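Local coordinates for BH2621 protein (Bacillus halodurans, PDB 2QML) that probably acts as a GNAT-type N-acyltransferase, perhaps moving fatty acyl groups onto a lysine side-chain amine in siderophore biosynthesis, at residues Leu22-Val27 against Thr71-Ala76; Ser83-Tyr88 against Ile108-Gly113; Leu122-Leu127 against Met154-Lys159; Ala145-Arg150 against Leu177-Glu182. One frame throughout, in Å; residues are numbered along the deposited sequence. Where two conformers were deposited one is given.

Contact 1 (Leu22-Val27 against Thr71-Ala76)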
loop_
_atom_site.group_PDB
_atom_site.type_symbol
_atom_site.label_atom_id
_atom_site.label_comp_id
_atom_site.label_asym_id
_atom_site.label_seq_id
_atom_site.Cartn_x
_atom_site.Cartn_y
_atom_site.Cartn_z
ATOM N N LEU A 22 6.381 3.773 13.841
ATOM C CA LEU A 22 5.779 3.061 12.727
ATOM C C LEU A 22 6.589 1.804 12.504
ATOM O O LEU A 22 7.806 1.843 12.365
ATOM C CB LEU A 22 5.821 3.881 11.453
ATOM C CG LEU A 22 5.356 5.340 11.544
ATOM C CD1 LEU A 22 5.364 5.938 10.139
ATOM C CD2 LEU A 22 4.018 5.444 12.225
ATOM N N SER A 23 5.917 0.678 12.480
ATOM C CA SER A 23 6.652 -0.552 12.192
ATOM C C SER A 23 5.879 -1.463 11.243
ATOM O O SER A 23 4.653 -1.608 11.293
ATOM C CB SER A 23 7.044 -1.290 13.430
ATOM O OG SER A 23 5.983 -1.555 14.258
ATOM N N PHE A 24 6.659 -2.022 10.343
ATOM C CA PHE A 24 6.155 -2.882 9.265
ATOM C C PHE A 24 6.841 -4.232 9.303
ATOM O O PHE A 24 8.079 -4.314 9.327
ATOM C CB PHE A 24 6.435 -2.241 7.922
ATOM C CG PHE A 24 5.567 -1.066 7.588
ATOM C CD1 PHE A 24 5.808 0.166 8.177
ATOM C CD2 PHE A 24 4.589 -1.155 6.629
ATOM C CE1 PHE A 24 5.040 1.298 7.837
ATOM C CE2 PHE A 24 3.792 -0.029 6.293
ATOM C CZ PHE A 24 4.014 1.168 6.908
ATOM N N ARG A 25 6.059 -5.296 9.298
ATOM C CA ARG A 25 6.572 -6.641 9.349
ATOM C C ARG A 25 5.908 -7.477 8.292
ATOM O O ARG A 25 4.823 -7.167 7.839
ATOM C CB ARG A 25 6.325 -7.273 10.725
ATOM C CG ARG A 25 4.867 -7.435 11.156
ATOM C CD ARG A 25 4.706 -8.330 12.339
ATOM N NE ARG A 25 3.317 -8.471 12.773
ATOM C CZ ARG A 25 2.456 -9.319 12.228
ATOM N NH1 ARG A 25 2.802 -10.024 11.187
ATOM N NH2 ARG A 25 1.217 -9.407 12.685
ATOM N N HIS A 26 6.558 -8.571 7.952
ATOM C CA HIS A 26 5.994 -9.541 7.031
ATOM C C HIS A 26 4.782 -10.192 7.654
ATOM O O HIS A 26 4.739 -10.529 8.846
ATOM C CB HIS A 26 6.997 -10.624 6.617
ATOM C CG HIS A 26 8.072 -10.137 5.704
ATOM N ND1 HIS A 26 9.198 -10.872 5.440
ATOM C CD2 HIS A 26 8.275 -8.930 5.117
ATOM C CE1 HIS A 26 9.993 -10.190 4.630
ATOM N NE2 HIS A 26 9.454 -9.009 4.404
ATOM N N VAL A 27 3.751 -10.320 6.830
ATOM C CA VAL A 27 2.604 -11.094 7.211
ATOM C C VAL A 27 3.006 -12.610 7.329
ATOM O O VAL A 27 3.884 -13.121 6.606
ATOM C CB VAL A 27 1.479 -10.897 6.184
ATOM C CG1 VAL A 27 0.378 -11.963 6.335
ATOM C CG2 VAL A 27 0.914 -9.443 6.216
ATOM N N THR A 71 5.325 -8.780 -1.640
ATOM C CA THR A 71 5.568 -8.843 -0.206
ATOM C C THR A 71 4.317 -8.338 0.483
ATOM O O THR A 71 3.808 -7.276 0.119
ATOM C CB THR A 71 6.752 -7.945 0.231
ATOM O OG1 THR A 71 7.882 -8.325 -0.538
ATOM C CG2 THR A 71 7.071 -8.091 1.723
ATOM N N LEU A 72 3.780 -9.131 1.412
ATOM C CA LEU A 72 2.634 -8.748 2.246
ATOM C C LEU A 72 3.134 -8.276 3.579
ATOM O O LEU A 72 3.915 -9.008 4.246
ATOM C CB LEU A 72 1.686 -9.915 2.479
ATOM C CG LEU A 72 0.697 -10.208 1.342
ATOM C CD1 LEU A 72 1.361 -10.364 -0.039
ATOM C CD2 LEU A 72 -0.111 -11.460 1.703
HETATM N N MSE A 73 2.659 -7.112 4.017
HETATM C CA MSE A 73 3.063 -6.593 5.318
HETATM C C MSE A 73 1.926 -6.048 6.148
HETATM O O MSE A 73 0.888 -5.582 5.624
HETATM C CB MSE A 73 4.097 -5.476 5.152
HETATM C CG MSE A 73 5.219 -5.805 4.201
HETATM SE SE MSE A 73 6.502 -4.366 4.155
HETATM C CE MSE A 73 7.807 -4.980 5.427
ATOM N N VAL A 74 2.156 -6.069 7.460
ATOM C CA VAL A 74 1.288 -5.475 8.431
ATOM C C VAL A 74 2.014 -4.208 8.842
ATOM O O VAL A 74 3.225 -4.291 9.170
ATOM C CB VAL A 74 1.100 -6.366 9.641
ATOM C CG1 VAL A 74 0.511 -5.547 10.829
ATOM C CG2 VAL A 74 0.209 -7.535 9.245
ATOM N N GLY A 75 1.334 -3.063 8.896
ATOM C CA GLY A 75 1.880 -1.837 9.419
ATOM C C GLY A 75 1.199 -1.527 10.770
ATOM O O GLY A 75 -0.007 -1.727 10.933
ATOM N N ALA A 76 1.998 -1.072 11.727
ATOM C CA ALA A 76 1.566 -0.818 13.078
ATOM C C ALA A 76 1.967 0.572 13.563
ATOM O O ALA A 76 2.959 1.138 13.096
ATOM C CB ALA A 76 2.150 -1.903 14.019
HETATM O O HOH W 1 4.782 0.437 15.682
#
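Ser23 trades two backbone hydrogen bonds with Ala76 and Arg25 two with Val74, joining strand 22-26 to strand 71-76 in antiparallel fashion, with the short axes 4.6 Å apart at closest approach and 148° between their directions. Just past the strand, Val27 N adds a bond to Leu72 O at 2.9 Å, its nitrogen standing above the plane of that carbonyl. The non-hydrogen-bonded pair Phe24-Gly75 brings glycine against an aromatic ring: Phe24 CG lies beside its backbone N (chi1 -74°), and Gly75, lacking a side chain, can lay its CA over one face of the ring, 4.1 Å from the centroid, in a CH-pi contact. These are neighbouring strands in the N-terminal half of the GNAT sheet, and Leu126 and Ile130 of helix 123-135 pack on the same Phe24 side chain. Ser23, Arg25, Val74 and Ala76 line the other face. There the Arg25 chain, extended from CG to NE, runs side by side with Val74 and sets one face of its guanidinium on Val74 CG2, with NH2 4.0 Å from that methyl. Its charge is answered by Asp31, while NH1 reaches His26 O. Val74 CG2 also meets Val27 CG2 at 3.6 Å. At the far end, CD2 and NE2 of His26 both lie 3.7 Å from Thr71 CG2; His26 NE2 bonds to Leu8 O and Thr71 OG1 to Leu8 N, which anchors both polar groups to the N-terminal segment.

Contact 2 (Ser83-Tyr88 against Ile108-Gly113)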
loop_
_atom_site.group_PDB
_atom_site.type_symbol
_atom_site.label_atom_id
_atom_site.label_comp_id
_atom_site.label_asym_id
_atom_site.label_seq_id
_atom_site.Cartn_x
_atom_site.Cartn_y
_atom_site.Cartn_z
ATOM N N SER A 83 -2.928 -1.903 9.596
ATOM C CA SER A 83 -2.877 -1.721 8.157
ATOM C C SER A 83 -2.236 -2.922 7.459
ATOM O O SER A 83 -1.390 -3.639 8.016
ATOM C CB SER A 83 -2.171 -0.403 7.822
ATOM O OG SER A 83 -0.848 -0.402 8.291
ATOM N N TYR A 84 -2.665 -3.144 6.239
ATOM C CA TYR A 84 -2.224 -4.259 5.416
ATOM C C TYR A 84 -1.728 -3.659 4.097
ATOM O O TYR A 84 -2.366 -2.757 3.542
ATOM C CB TYR A 84 -3.336 -5.314 5.262
ATOM C CG TYR A 84 -3.105 -6.381 4.207
ATOM C CD1 TYR A 84 -2.337 -7.527 4.469
ATOM C CD2 TYR A 84 -3.662 -6.260 2.946
ATOM C CE1 TYR A 84 -2.149 -8.512 3.510
ATOM C CE2 TYR A 84 -3.488 -7.239 2.011
ATOM C CZ TYR A 84 -2.703 -8.346 2.294
ATOM O OH TYR A 84 -2.526 -9.313 1.347
ATOM N N TRP A 85 -0.650 -4.243 3.602
ATOM C CA TRP A 85 0.074 -3.736 2.465
ATOM C C TRP A 85 0.527 -4.868 1.558
ATOM O O TRP A 85 0.995 -5.924 2.020
ATOM C CB TRP A 85 1.321 -2.922 2.927
ATOM C CG TRP A 85 1.016 -1.908 3.964
ATOM C CD1 TRP A 85 0.741 -2.144 5.299
ATOM C CD2 TRP A 85 0.848 -0.513 3.760
ATOM N NE1 TRP A 85 0.467 -1.012 5.901
ATOM C CE2 TRP A 85 0.481 0.031 5.021
ATOM C CE3 TRP A 85 0.967 0.341 2.660
ATOM C CZ2 TRP A 85 0.246 1.393 5.212
ATOM C CZ3 TRP A 85 0.770 1.690 2.855
ATOM C CH2 TRP A 85 0.404 2.199 4.116
ATOM N N GLU A 86 0.357 -4.673 0.255
ATOM C CA GLU A 86 0.933 -5.561 -0.742
ATOM C C GLU A 86 1.868 -4.673 -1.576
ATOM O O GLU A 86 1.459 -3.788 -2.280
ATOM C CB GLU A 86 -0.131 -6.250 -1.581
ATOM C CG GLU A 86 -1.023 -7.150 -0.790
ATOM C CD GLU A 86 -2.188 -7.728 -1.588
ATOM O OE1 GLU A 86 -2.374 -7.351 -2.777
ATOM O OE2 GLU A 86 -2.932 -8.569 -1.006
ATOM N N SER A 87 3.138 -4.956 -1.480
ATOM C CA SER A 87 4.217 -4.331 -2.262
ATOM C C SER A 87 4.605 -5.286 -3.415
ATOM O O SER A 87 4.942 -6.454 -3.190
ATOM C CB SER A 87 5.387 -4.040 -1.347
ATOM O OG SER A 87 6.488 -3.590 -2.068
ATOM N N TYR A 88 4.607 -4.815 -4.671
ATOM C CA TYR A 88 4.853 -5.710 -5.793
ATOM C C TYR A 88 5.666 -5.089 -6.923
ATOM O O TYR A 88 5.824 -3.878 -6.978
ATOM C CB TYR A 88 3.503 -6.247 -6.322
ATOM C CG TYR A 88 2.580 -5.171 -6.890
ATOM C CD1 TYR A 88 2.641 -4.846 -8.225
ATOM C CD2 TYR A 88 1.623 -4.518 -6.092
ATOM C CE1 TYR A 88 1.815 -3.843 -8.757
ATOM C CE2 TYR A 88 0.795 -3.516 -6.642
ATOM C CZ TYR A 88 0.901 -3.225 -7.965
ATOM O OH TYR A 88 0.094 -2.248 -8.559
ATOM N N ILE A 108 1.890 -0.588 -5.221
ATOM C CA ILE A 108 1.445 -0.695 -3.851
ATOM C C ILE A 108 -0.063 -0.837 -3.741
ATOM O O ILE A 108 -0.830 -0.175 -4.484
ATOM C CB ILE A 108 1.935 0.500 -2.999
ATOM C CG1 ILE A 108 1.739 0.209 -1.479
ATOM C CG2 ILE A 108 1.335 1.857 -3.479
ATOM C CD1 ILE A 108 2.638 -0.940 -0.937
ATOM N N HIS A 109 -0.487 -1.781 -2.917
ATOM C CA HIS A 109 -1.876 -1.913 -2.513
ATOM C C HIS A 109 -1.898 -1.714 -1.002
ATOM O O HIS A 109 -0.940 -2.118 -0.319
ATOM C CB HIS A 109 -2.512 -3.247 -2.841
ATOM C CG HIS A 109 -2.481 -3.618 -4.290
ATOM N ND1 HIS A 109 -3.206 -2.921 -5.245
ATOM C CD2 HIS A 109 -1.973 -4.695 -4.909
ATOM C CE1 HIS A 109 -3.057 -3.526 -6.415
ATOM N NE2 HIS A 109 -2.257 -4.558 -6.254
ATOM N N LEU A 110 -2.960 -1.122 -0.460
ATOM C CA LEU A 110 -3.026 -0.877 0.987
ATOM C C LEU A 110 -4.431 -0.748 1.516
ATOM O O LEU A 110 -5.378 -0.507 0.766
ATOM C CB LEU A 110 -2.257 0.417 1.312
ATOM C CG LEU A 110 -2.808 1.755 0.791
ATOM C CD1 LEU A 110 -3.829 2.372 1.802
ATOM C CD2 LEU A 110 -1.755 2.802 0.453
ATOM N N LEU A 111 -4.566 -0.933 2.823
ATOM C CA LEU A 111 -5.805 -0.698 3.554
ATOM C C LEU A 111 -5.479 -0.447 5.018
ATOM O O LEU A 111 -4.473 -1.001 5.527
ATOM C CB LEU A 111 -6.763 -1.889 3.418
ATOM C CG LEU A 111 -6.432 -3.226 4.093
ATOM C CD1 LEU A 111 -6.869 -3.343 5.588
ATOM C CD2 LEU A 111 -7.061 -4.371 3.308
ATOM N N ILE A 112 -6.318 0.356 5.663
ATOM C CA ILE A 112 -6.374 0.523 7.100
ATOM C C ILE A 112 -7.539 -0.352 7.537
ATOM O O ILE A 112 -8.654 -0.225 7.043
ATOM C CB ILE A 112 -6.493 1.983 7.564
ATOM C CG1 ILE A 112 -5.160 2.721 7.332
ATOM C CG2 ILE A 112 -6.833 2.035 9.038
ATOM C CD1 ILE A 112 -5.165 4.240 7.727
ATOM N N GLY A 113 -7.281 -1.269 8.461
ATOM C CA GLY A 113 -8.281 -2.245 8.927
ATOM C C GLY A 113 -9.228 -1.733 10.004
ATOM O O GLY A 113 -10.398 -1.485 9.737
HETATM O O HOH W 2 -1.207 -0.553 -7.091
#
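Leu110 and Trp85 meet side by side: Leu110 CB sits over one face of the indole, 3.5 Å from Trp85 CE3 and offset toward the rim, so that its methylene can turn a C-H to the pi face of the six-membered ring in a CH-pi contact. Leu110 CG lies between its backbone N and carbonyl carbon (chi1 67°), and CD2 beyond it meets Trp85 CZ3. Ile108 CD1 comes up at the edge of the same indole. On the opposite face of the sheet, His109 takes Tyr88 CE2 over its ring, 3.2 Å from His109 NE2; the two planes are 25° apart but slid so far that they barely overlap. Glu86 OE1 approaches His109 CD2 at 3.4 Å, its carboxylate nearly perpendicular to the imidazole.

Second-shell bonds position these groups. Ser83 OG accepts from Trp85 NE1 at 2.8 Å, in the indole plane, which helps to fix the turn of the ring. Tyr84 OH donates to Glu86 OE2 at 2.5 Å, on the anti lone pair, and a water links Tyr88 OH to Ile108 O. Two pairs of backbone bonds join Tyr84 with Leu111 and Glu86 with His109 in almost perfectly antiparallel strands.

Glycerol, probably from the crystallisation liquor, hydrogen-bonds to His109 ND1 and Leu110 N and may occupy a pocket. Helix 123-135 covers Trp85 and Leu110, Trp48 of helix 45-48 touches Glu86, His109 and Leu111, and strands 70-77 and 142-145 flank the pair.

Contact 3 (Leu122-Leu127 against Met154-Lys159)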
loop_
_atom_site.group_PDB
_atom_site.type_symbol
_atom_site.label_atom_id
_atom_site.label_comp_id
_atom_site.label_asym_id
_atom_site.label_seq_id
_atom_site.Cartn_x
_atom_site.Cartn_y
_atom_site.Cartn_z
ATOM N N LEU A 122 -3.474 9.247 9.718
ATOM C CA LEU A 122 -2.400 8.265 9.912
ATOM C C LEU A 122 -1.978 7.590 8.633
ATOM O O LEU A 122 -0.858 7.073 8.577
ATOM C CB LEU A 122 -2.781 7.241 11.008
ATOM C CG LEU A 122 -2.920 7.852 12.409
ATOM C CD1 LEU A 122 -3.708 6.889 13.307
ATOM C CD2 LEU A 122 -1.549 8.233 12.993
ATOM N N ILE A 123 -2.809 7.568 7.589
ATOM C CA ILE A 123 -2.327 7.000 6.328
ATOM C C ILE A 123 -1.088 7.707 5.781
ATOM O O ILE A 123 -0.246 7.048 5.167
ATOM C CB ILE A 123 -3.465 7.019 5.256
ATOM C CG1 ILE A 123 -3.106 6.220 4.003
ATOM C CG2 ILE A 123 -3.799 8.469 4.865
ATOM C CD1 ILE A 123 -2.685 4.809 4.243
ATOM N N TYR A 124 -0.951 9.015 5.971
ATOM C CA TYR A 124 0.204 9.739 5.405
ATOM C C TYR A 124 1.554 9.292 5.917
ATOM O O TYR A 124 2.395 8.880 5.113
ATOM C CB TYR A 124 0.037 11.243 5.621
ATOM C CG TYR A 124 -1.040 11.815 4.790
ATOM C CD1 TYR A 124 -0.833 12.034 3.436
ATOM C CD2 TYR A 124 -2.277 12.125 5.340
ATOM C CE1 TYR A 124 -1.827 12.543 2.652
ATOM C CE2 TYR A 124 -3.281 12.661 4.550
ATOM C CZ TYR A 124 -3.032 12.857 3.205
ATOM O OH TYR A 124 -4.026 13.392 2.402
ATOM N N PRO A 125 1.794 9.323 7.236
ATOM C CA PRO A 125 3.123 8.858 7.688
ATOM C C PRO A 125 3.415 7.388 7.330
ATOM O O PRO A 125 4.567 7.023 7.047
ATOM C CB PRO A 125 3.077 9.086 9.217
ATOM C CG PRO A 125 1.624 9.150 9.571
ATOM C CD PRO A 125 0.994 9.824 8.369
ATOM N N LEU A 126 2.389 6.546 7.351
ATOM C CA LEU A 126 2.564 5.136 7.007
ATOM C C LEU A 126 2.923 4.953 5.541
ATOM O O LEU A 126 3.886 4.260 5.209
ATOM C CB LEU A 126 1.318 4.352 7.312
ATOM C CG LEU A 126 1.022 4.091 8.778
ATOM C CD1 LEU A 126 -0.466 3.691 8.974
ATOM C CD2 LEU A 126 2.016 3.052 9.370
ATOM N N LEU A 127 2.135 5.555 4.659
ATOM C CA LEU A 127 2.402 5.461 3.238
ATOM C C LEU A 127 3.761 6.075 2.879
ATOM O O LEU A 127 4.502 5.466 2.091
ATOM C CB LEU A 127 1.259 6.107 2.449
ATOM C CG LEU A 127 1.458 6.092 0.946
ATOM C CD1 LEU A 127 1.513 4.682 0.322
ATOM C CD2 LEU A 127 0.323 6.996 0.240
HETATM N N MSE A 154 -8.560 8.145 -1.233
HETATM C CA MSE A 154 -7.220 7.593 -1.541
HETATM C C MSE A 154 -6.539 8.244 -2.727
HETATM O O MSE A 154 -5.334 8.439 -2.719
HETATM C CB MSE A 154 -7.208 6.063 -1.737
HETATM C CG MSE A 154 -7.232 5.307 -0.464
HETATM SE SE MSE A 154 -5.841 5.804 0.851
HETATM C CE MSE A 154 -4.212 5.723 -0.198
ATOM N N ILE A 155 -7.328 8.606 -3.720
ATOM C CA ILE A 155 -6.767 9.351 -4.848
ATOM C C ILE A 155 -6.166 10.659 -4.301
ATOM O O ILE A 155 -5.053 11.055 -4.671
ATOM C CB ILE A 155 -7.829 9.580 -5.918
ATOM C CG1 ILE A 155 -8.201 8.235 -6.565
ATOM C CG2 ILE A 155 -7.360 10.622 -6.961
ATOM C CD1 ILE A 155 -9.469 8.215 -7.460
ATOM N N HIS A 156 -6.882 11.336 -3.418
ATOM C CA HIS A 156 -6.347 12.562 -2.793
ATOM C C HIS A 156 -5.049 12.317 -2.005
ATOM O O HIS A 156 -4.078 13.066 -2.144
ATOM C CB HIS A 156 -7.426 13.170 -1.898
ATOM C CG HIS A 156 -6.948 14.335 -1.088
ATOM N ND1 HIS A 156 -6.736 15.583 -1.630
ATOM C CD2 HIS A 156 -6.551 14.412 0.205
ATOM C CE1 HIS A 156 -6.266 16.389 -0.697
ATOM N NE2 HIS A 156 -6.159 15.712 0.428
ATOM N N VAL A 157 -5.046 11.291 -1.173
ATOM C CA VAL A 157 -3.891 10.939 -0.360
ATOM C C VAL A 157 -2.687 10.670 -1.302
ATOM O O VAL A 157 -1.583 11.194 -1.103
ATOM C CB VAL A 157 -4.188 9.694 0.530
ATOM C CG1 VAL A 157 -2.885 9.084 1.126
ATOM C CG2 VAL A 157 -5.182 9.984 1.650
ATOM N N PHE A 158 -2.904 9.841 -2.323
ATOM C CA PHE A 158 -1.851 9.534 -3.287
ATOM C C PHE A 158 -1.336 10.823 -3.932
ATOM O O PHE A 158 -0.129 11.042 -4.005
ATOM C CB PHE A 158 -2.284 8.512 -4.347
ATOM C CG PHE A 158 -2.355 7.078 -3.877
ATOM C CD1 PHE A 158 -1.259 6.491 -3.273
ATOM C CD2 PHE A 158 -3.487 6.278 -4.085
ATOM C CE1 PHE A 158 -1.299 5.161 -2.889
ATOM C CE2 PHE A 158 -3.526 4.955 -3.704
ATOM C CZ PHE A 158 -2.454 4.401 -3.076
ATOM N N LYS A 159 -2.217 11.708 -4.390
ATOM C CA LYS A 159 -1.753 12.969 -4.973
ATOM C C LYS A 159 -0.887 13.767 -3.994
ATOM O O LYS A 159 0.142 14.314 -4.375
ATOM C CB LYS A 159 -2.934 13.831 -5.414
ATOM C CG LYS A 159 -3.608 13.360 -6.677
ATOM C CD LYS A 159 -4.785 14.273 -7.035
ATOM C CE LYS A 159 -5.564 13.699 -8.213
ATOM N NZ LYS A 159 -6.826 14.450 -8.455
#
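The turn of helix 154-159 that faces Ile123 and Leu127 is braced by its own backbone, Phe158 N bonding to Met154 O at 2.8 Å. Toward helix 123-127 the contact is apolar, as expected where two helices of the GNAT fold lie beside each other on one face of the central sheet. Their short axes come within 10.8 Å and cross at -53°, a wide spacing bridged by branched and aromatic side chains. Val157 is central: CG1 is anti to the backbone N (chi1 165°) and meets Ile123, Tyr124 and Leu127, while CG2, beside the N, lies 3.8 Å from Ile123 CG2. A beta-branched residue suits this spot because its two methyls stay close to the helix and spread to several neighbours. Leu127 projects toward the partner helix, and its CD2 reaches both Val157 CG1 and Phe158 CD1, each at 3.9 Å. Met154, a selenomethionine, bends at chi2 to bring SE 4.2 Å from Ile123 CG1, and at chi3 to lay CE over one face of the Phe158 ring. Leu110 of strand 106-112 is touched by Ile123, Leu127, Met154 and Phe158, so the sheet shares this apolar cluster, and Phe163 adds an edge-to-face contact to Phe158. Toward solvent the Tyr124 side chain crosses that of His156 at about a right angle, bringing Tyr124 OH 3.5 Å from His156 CD2.

Contact 4 (Ala145-Arg150 against Leu177-Glu182)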
loop_
_atom_site.group_PDB
_atom_site.type_symbol
_atom_site.label_atom_id
_atom_site.label_comp_id
_atom_site.label_asym_id
_atom_site.label_seq_id
_atom_site.Cartn_x
_atom_site.Cartn_y
_atom_site.Cartn_z
ATOM N N ALA A 145 0.205 3.132 -8.418
ATOM C CA ALA A 145 -0.981 2.773 -7.637
ATOM C C ALA A 145 -2.171 2.848 -8.618
ATOM O O ALA A 145 -2.141 3.613 -9.613
ATOM C CB ALA A 145 -1.167 3.704 -6.508
ATOM N N GLU A 146 -3.174 2.000 -8.366
ATOM C CA GLU A 146 -4.403 1.967 -9.173
ATOM C C GLU A 146 -5.639 1.873 -8.272
ATOM O O GLU A 146 -6.413 0.931 -8.417
ATOM C CB GLU A 146 -4.322 0.857 -10.257
ATOM C CG GLU A 146 -3.648 -0.468 -9.839
ATOM C CD GLU A 146 -4.241 -1.032 -8.554
ATOM O OE1 GLU A 146 -3.864 -0.486 -7.487
ATOM O OE2 GLU A 146 -5.092 -1.980 -8.581
ATOM N N PRO A 147 -5.853 2.905 -7.417
ATOM C CA PRO A 147 -7.031 2.929 -6.591
ATOM C C PRO A 147 -8.297 2.840 -7.456
ATOM O O PRO A 147 -8.291 3.362 -8.586
ATOM C CB PRO A 147 -6.967 4.318 -5.930
ATOM C CG PRO A 147 -6.058 5.170 -6.856
ATOM C CD PRO A 147 -5.050 4.154 -7.308
ATOM N N ASP A 148 -9.348 2.204 -6.951
ATOM C CA ASP A 148 -10.647 2.285 -7.567
ATOM C C ASP A 148 -10.945 3.752 -7.880
ATOM O O ASP A 148 -10.746 4.634 -7.011
ATOM C CB ASP A 148 -11.692 1.699 -6.630
ATOM C CG ASP A 148 -13.029 1.551 -7.273
ATOM O OD1 ASP A 148 -13.696 2.566 -7.598
ATOM O OD2 ASP A 148 -13.457 0.416 -7.412
ATOM N N ARG A 149 -11.455 4.050 -9.078
ATOM C CA ARG A 149 -11.689 5.452 -9.446
ATOM C C ARG A 149 -12.680 6.196 -8.546
ATOM O O ARG A 149 -12.717 7.450 -8.507
ATOM C CB ARG A 149 -12.120 5.538 -10.911
ATOM C CG ARG A 149 -13.462 4.933 -11.189
ATOM C CD ARG A 149 -13.881 5.273 -12.603
ATOM N NE ARG A 149 -15.193 4.729 -12.860
ATOM C CZ ARG A 149 -15.969 5.123 -13.879
ATOM N NH1 ARG A 149 -15.565 6.064 -14.698
ATOM N NH2 ARG A 149 -17.161 4.605 -14.030
ATOM N N ARG A 150 -13.476 5.434 -7.806
ATOM C CA ARG A 150 -14.442 5.993 -6.875
ATOM C C ARG A 150 -13.865 6.333 -5.497
ATOM O O ARG A 150 -14.566 6.968 -4.679
ATOM C CB ARG A 150 -15.586 5.008 -6.690
ATOM C CG ARG A 150 -16.335 4.692 -7.951
ATOM C CD ARG A 150 -17.251 3.503 -7.699
ATOM N NE ARG A 150 -16.490 2.290 -7.402
ATOM C CZ ARG A 150 -17.038 1.153 -7.009
ATOM N NH1 ARG A 150 -18.361 1.044 -6.904
ATOM N NH2 ARG A 150 -16.282 0.110 -6.755
ATOM N N LEU A 177 -7.809 4.124 -11.253
ATOM C CA LEU A 177 -7.144 5.323 -11.735
ATOM C C LEU A 177 -5.665 5.004 -11.604
ATOM O O LEU A 177 -5.146 4.904 -10.486
ATOM C CB LEU A 177 -7.539 6.589 -10.975
ATOM C CG LEU A 177 -6.858 7.878 -11.454
ATOM C CD1 LEU A 177 -7.261 8.271 -12.883
ATOM C CD2 LEU A 177 -7.142 8.997 -10.440
ATOM N N LEU A 178 -4.998 4.772 -12.724
ATOM C CA LEU A 178 -3.547 4.547 -12.700
ATOM C C LEU A 178 -2.859 5.874 -12.337
ATOM O O LEU A 178 -3.132 6.916 -12.954
ATOM C CB LEU A 178 -3.062 3.984 -14.022
ATOM C CG LEU A 178 -1.555 3.764 -14.213
ATOM C CD1 LEU A 178 -0.973 2.763 -13.192
ATOM C CD2 LEU A 178 -1.196 3.344 -15.690
HETATM N N MSE A 179 -1.986 5.822 -11.338
HETATM C CA MSE A 179 -1.242 6.970 -10.831
HETATM C C MSE A 179 0.218 6.554 -10.712
HETATM O O MSE A 179 0.495 5.398 -10.351
HETATM C CB MSE A 179 -1.763 7.405 -9.481
HETATM C CG MSE A 179 -3.227 7.637 -9.499
HETATM SE SE MSE A 179 -3.918 8.157 -7.746
HETATM C CE MSE A 179 -3.365 10.028 -7.675
ATOM N N LYS A 180 1.125 7.465 -11.043
ATOM C CA LYS A 180 2.562 7.214 -10.970
ATOM C C LYS A 180 3.255 8.215 -10.079
ATOM O O LYS A 180 2.999 9.410 -10.159
ATOM C CB LYS A 180 3.227 7.255 -12.344
ATOM C CG LYS A 180 2.612 6.307 -13.357
ATOM C CD LYS A 180 3.526 5.963 -14.575
ATOM C CE LYS A 180 3.989 7.103 -15.394
ATOM N NZ LYS A 180 4.844 6.559 -16.521
ATOM N N CYS A 181 4.150 7.717 -9.232
ATOM C CA CYS A 181 4.965 8.551 -8.356
ATOM C C CYS A 181 6.433 8.345 -8.734
ATOM O O CYS A 181 6.931 7.240 -8.629
ATOM C CB CYS A 181 4.721 8.172 -6.933
ATOM S SG CYS A 181 5.546 9.305 -5.786
ATOM N N GLU A 182 7.073 9.401 -9.212
ATOM C CA GLU A 182 8.472 9.410 -9.586
ATOM C C GLU A 182 9.301 9.700 -8.346
ATOM O O GLU A 182 8.925 10.509 -7.491
ATOM C CB GLU A 182 8.727 10.473 -10.642
ATOM C CG GLU A 182 7.897 10.362 -11.877
ATOM C CD GLU A 182 7.867 8.958 -12.504
ATOM O OE1 GLU A 182 8.851 8.213 -12.355
ATOM O OE2 GLU A 182 6.852 8.604 -13.166
#
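Met179, a selenomethionine, lies against Ala145 and Pro147 for most of its length. Its CB is 3.8 Å from Ala145 O; CG, set beside the backbone N by chi1 of -53°, stays near the same oxygen. SE then meets Pro147 CG at 3.8 Å, the two side chains crossing at about a right angle. A bend at chi3 (77°) carries CE on to helix 152-160, against Lys159 CG and Ile155 O. A long, pliable chain suits this course from strand to helix.

The backbones hold the base of that chain: Ala145 and Met179 exchange two hydrogen bonds, from Ala145 N at 3.0 Å and from Met179 N at 2.8 Å. Pro147, which has no N-H, serves as acceptor, its O taking Leu177 N at 2.8 Å, while its CD lies 3.3 Å from Leu177 O. Glu146 turns its carboxylate to Lys174 and a bound glycerol. Beyond, Asp148 OD1 accepts from Arg150 N in an Asx turn, and both carboxylate oxygens take the side-on grip of the Arg150 guanidinium. The antiparallel pairing of Ala145 with Met179 is typical of the C-terminal half of the GNAT fold, in which the last strand, 175-182, inserts between strands 142-145 and 164-170.

Overall arrangement
From the N terminus, contact 1 closes the largely helical excursion between strands 20-26 and 70-77. The chain turns directly into strand 80-89, and contact 2 closes the next loop, joining it to strand 106-112; Met73 and Thr71 bond to Trp85 and Ser87, so contacts 1 and 2 are continuous within one sheet. Contact 3 closes the loop from helix 123-135 through strand 142-145 to helix 152-160, and contact 4 that from strand 142-145 through helix 152-160 and strand 164-170 to strand 175-182; the two cross. Leu126 and Leu127 of helix 123-135 touch Trp85, and Phe158 touches Ala145. Contacts 1 and 4, centres about 22 Å apart, stand on opposite sides of the chain's centre.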